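Local structure of Bd0816 (Bdellovibrio bacteriovorus HD100, 5CER) at residues V2-V7 / I345-D350. The protein probably acts as a serine-type D-Ala-D-Ala carboxypeptidase of the peptidase S13 family, hydrolysing the terminal D-Ala-D-Ala bond of peptidoglycan peptides. The protein carries 2 engineered substitutions. Sequence-based numbering, arbitrary orientation.
Sequences VYVNSV and ILLHTD
Asn5 and Ser6 both face Leu346, a classic beta bulge that interrupts the antiparallel pairing of strands 3-11 and 339-348; in the sheet, strand 3-11 lies between strands 19-21 and 339-348. The register slips by one residue between the pairs Val4-Leu347 and Ser6-Leu346, and one carbonyl oxygen, Leu346 O, is gripped twice: by Asn5 N at 2.9 Å and by Ser6 N at 3.3 Å. The Ser6 donor lies in the carbonyl plane, the Asn5 donor tilts 18° from it. Leu346 N to Ser6 O, 2.9 Å, closes the bulge on one side; toward the N-terminus of strand 3-11 the Tyr3-His348 pair is regular, with His348 N to Tyr3 O at 2.8 Å.

Apolar packing occupies the face bearing Val4, Val7, Ile345 and Leu347. Helix 356-375 packs on this side, Met364 against Val2, Lys368 against Val4 and Ile369 against Ile345. Leu347 splays its two methyls, CD1 toward Val2 CG1 and CD2 toward Val4 CG2, while Val7 CG2 lies alongside Ile345 CG2.

On the face bearing Tyr3, Ser6, Leu346 and His348, Tyr3 CG sits between its backbone N and carbonyl carbon (chi1 53°), which brings the ring across to His348. The planes are 9° apart but slid, so overlap is slight: His348 CB makes a CH-pi contact 3.7 Å from the Tyr3 ring centroid, and Tyr3 OH rests 3.5 Å above the centre of the His348 imidazole. His348 NE2 donates a weak hydrogen bond to Asp350 OD1, which is also salt-bridged to Lys326.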
ATOM      1  N   VAL A   2     -17.764  11.879   7.471  1.00 26.78           N
ATOM      2  CA  VAL A   2     -17.122  10.639   7.831  1.00 26.03           C
ATOM      3  C   VAL A   2     -17.980   9.904   8.789  1.00 26.59           C
ATOM      4  O   VAL A   2     -18.374  10.453   9.818  1.00 28.21           O
ATOM      5  CB  VAL A   2     -15.747  10.875   8.476  1.00 26.01           C
ATOM      6  CG1 VAL A   2     -15.047   9.551   8.747  1.00 25.00           C
ATOM      7  CG2 VAL A   2     -14.865  11.728   7.559  1.00 26.33           C
ATOM      8  N   TYR A   3     -18.236   8.645   8.490  1.00 26.45           N
ATOM      9  CA  TYR A   3     -19.024   7.804   9.362  1.00 27.09           C
ATOM     10  C   TYR A   3     -18.880   6.334   9.077  1.00 26.73           C
ATOM     11  O   TYR A   3     -18.407   5.919   8.000  1.00 25.04           O
ATOM     12  CB  TYR A   3     -20.509   8.172   9.294  1.00 28.67           C
ATOM     13  CG  TYR A   3     -21.110   8.209   7.916  1.00 28.89           C
ATOM     14  CD1 TYR A   3     -21.624   7.058   7.315  1.00 28.47           C
ATOM     15  CD2 TYR A   3     -21.193   9.420   7.210  1.00 29.65           C
ATOM     16  CE1 TYR A   3     -22.199   7.110   6.046  1.00 28.30           C
ATOM     17  CE2 TYR A   3     -21.772   9.478   5.943  1.00 29.20           C
ATOM     18  CZ  TYR A   3     -22.279   8.328   5.384  1.00 28.44           C
ATOM     19  OH  TYR A   3     -22.838   8.401   4.141  1.00 29.08           O
ATOM     20  N   VAL A   4     -19.306   5.550  10.069  1.00 26.89           N
ATOM     21  CA  VAL A   4     -19.202   4.081  10.032  1.00 26.16           C
ATOM     22  C   VAL A   4     -20.306   3.510   9.137  1.00 25.36           C
ATOM     23  O   VAL A   4     -21.446   3.783   9.361  1.00 25.15           O
ATOM     24  CB  VAL A   4     -19.318   3.469  11.434  1.00 25.28           C
ATOM     25  CG1 VAL A   4     -19.344   1.931  11.342  1.00 25.22           C
ATOM     26  CG2 VAL A   4     -18.146   3.914  12.313  1.00 24.52           C
ATOM     27  N   ASN A   5     -19.922   2.816   8.077  1.00 24.65           N
ATOM     28  CA  ASN A   5     -20.835   2.036   7.303  1.00 25.56           C
ATOM     29  C   ASN A   5     -21.120   0.767   8.035  1.00 25.83           C
ATOM     30  O   ASN A   5     -22.231   0.409   8.242  1.00 28.16           O
ATOM     31  CB  ASN A   5     -20.253   1.762   5.901  1.00 26.55           C
ATOM     32  CG  ASN A   5     -20.338   2.993   4.959  1.00 26.79           C
ATOM     33  OD1 ASN A   5     -21.271   3.781   5.070  1.00 27.87           O
ATOM     34  ND2 ASN A   5     -19.377   3.128   4.018  1.00 24.82           N
ATOM     35  N   SER A   6     -20.083   0.099   8.473  1.00 26.14           N
ATOM     36  CA  SER A   6     -20.195  -1.262   8.952  1.00 25.25           C
ATOM     37  C   SER A   6     -18.882  -1.693   9.641  1.00 24.02           C
ATOM     38  O   SER A   6     -17.789  -1.339   9.185  1.00 22.32           O
ATOM     39  CB  SER A   6     -20.401  -2.157   7.740  1.00 25.73           C
ATOM     40  OG  SER A   6     -20.752  -3.445   8.148  1.00 25.72           O
ATOM     41  N   VAL A   7     -19.004  -2.475  10.714  1.00 24.62           N
ATOM     42  CA  VAL A   7     -17.883  -3.132  11.358  1.00 24.59           C
ATOM     43  C   VAL A   7     -18.253  -4.585  11.651  1.00 25.21           C
ATOM     44  O   VAL A   7     -19.332  -4.849  12.156  1.00 25.98           O
ATOM     45  CB  VAL A   7     -17.507  -2.398  12.673  1.00 25.13           C
ATOM     46  CG1 VAL A   7     -16.466  -3.176  13.490  1.00 25.60           C
ATOM     47  CG2 VAL A   7     -16.948  -1.031  12.371  1.00 25.18           C
ATOM     48  N   ILE A 345     -13.602  -3.207   8.768  1.00 21.48           N
ATOM     49  CA  ILE A 345     -14.116  -1.890   9.143  1.00 22.45           C
ATOM     50  C   ILE A 345     -14.260  -1.059   7.906  1.00 23.70           C
ATOM     51  O   ILE A 345     -13.282  -0.883   7.127  1.00 28.75           O
ATOM     52  CB  ILE A 345     -13.143  -1.188  10.085  1.00 22.78           C
ATOM     53  CG1 ILE A 345     -13.014  -1.969  11.408  1.00 22.87           C
ATOM     54  CG2 ILE A 345     -13.642   0.211  10.411  1.00 23.07           C
ATOM     55  CD1 ILE A 345     -11.780  -1.588  12.208  1.00 23.49           C
ATOM     56  N   LEU A 346     -15.462  -0.591   7.662  1.00 22.71           N
ATOM     57  CA  LEU A 346     -15.758   0.161   6.477  1.00 22.92           C
ATOM     58  C   LEU A 346     -16.303   1.539   6.896  1.00 22.37           C
ATOM     59  O   LEU A 346     -17.353   1.618   7.520  1.00 21.91           O
ATOM     60  CB  LEU A 346     -16.783  -0.629   5.623  1.00 24.55           C
ATOM     61  CG  LEU A 346     -16.278  -2.094   5.264  1.00 25.03           C
ATOM     62  CD1 LEU A 346     -17.281  -3.035   4.651  1.00 27.44           C
ATOM     63  CD2 LEU A 346     -15.253  -1.901   4.173  1.00 26.35           C
ATOM     64  N   LEU A 347     -15.612   2.599   6.496  1.00 22.09           N
ATOM     65  CA  LEU A 347     -16.054   3.970   6.727  1.00 23.73           C
ATOM     66  C   LEU A 347     -16.362   4.716   5.411  1.00 26.00           C
ATOM     67  O   LEU A 347     -15.758   4.459   4.357  1.00 28.40           O
ATOM     68  CB  LEU A 347     -14.973   4.783   7.468  1.00 23.55           C
ATOM     69  CG  LEU A 347     -14.354   4.569   8.855  1.00 23.56           C
ATOM     70  CD1 LEU A 347     -14.082   5.805   9.695  1.00 25.26           C
ATOM     71  CD2 LEU A 347     -15.351   3.690   9.517  1.00 24.77           C
ATOM     72  N   HIS A 348     -17.329   5.636   5.472  1.00 26.80           N
ATOM     73  CA  HIS A 348     -17.619   6.562   4.385  1.00 26.42           C
ATOM     74  C   HIS A 348     -16.778   7.796   4.591  1.00 26.27           C
ATOM     75  O   HIS A 348     -16.527   8.201   5.758  1.00 25.68           O
ATOM     76  CB  HIS A 348     -19.116   6.921   4.378  1.00 27.91           C
ATOM     77  CG  HIS A 348     -19.485   7.934   3.326  1.00 28.81           C
ATOM     78  ND1 HIS A 348     -19.949   7.607   2.066  1.00 29.44           N
ATOM     79  CD2 HIS A 348     -19.405   9.285   3.347  1.00 29.40           C
ATOM     80  CE1 HIS A 348     -20.151   8.710   1.371  1.00 30.56           C
ATOM     81  NE2 HIS A 348     -19.834   9.743   2.123  1.00 30.62           N
ATOM     82  N   THR A 349     -16.342   8.392   3.477  1.00 25.92           N
ATOM     83  CA  THR A 349     -15.694   9.692   3.457  1.00 25.74           C
ATOM     84  C   THR A 349     -16.238  10.474   2.262  1.00 27.61           C
ATOM     85  O   THR A 349     -16.869   9.878   1.396  1.00 27.42           O
ATOM     86  CB  THR A 349     -14.142   9.605   3.325  1.00 25.29           C
ATOM     87  OG1 THR A 349     -13.738   8.906   2.124  1.00 24.49           O
ATOM     88  CG2 THR A 349     -13.535   8.950   4.557  1.00 24.32           C
ATOM     89  N   ASP A 350     -15.955  11.787   2.199  1.00 28.67           N
ATOM     90  CA  ASP A 350     -16.248  12.642   1.001  1.00 31.16           C
ATOM     91  C   ASP A 350     -15.128  13.646   0.734  1.00 32.50           C
ATOM     92  O   ASP A 350     -15.141  14.774   1.238  1.00 31.56           O
ATOM     93  CB  ASP A 350     -17.565  13.450   1.172  1.00 32.31           C
ATOM     94  CG  ASP A 350     -18.805  12.564   1.419  1.00 31.76           C
ATOM     95  OD1 ASP A 350     -19.321  11.986   0.418  1.00 31.49           O
ATOM     96  OD2 ASP A 350     -19.249  12.525   2.594  1.00 29.36           O
TER
HETATM   97  O   HOH W   1     -17.062   1.741   2.796  1.00 17.52           O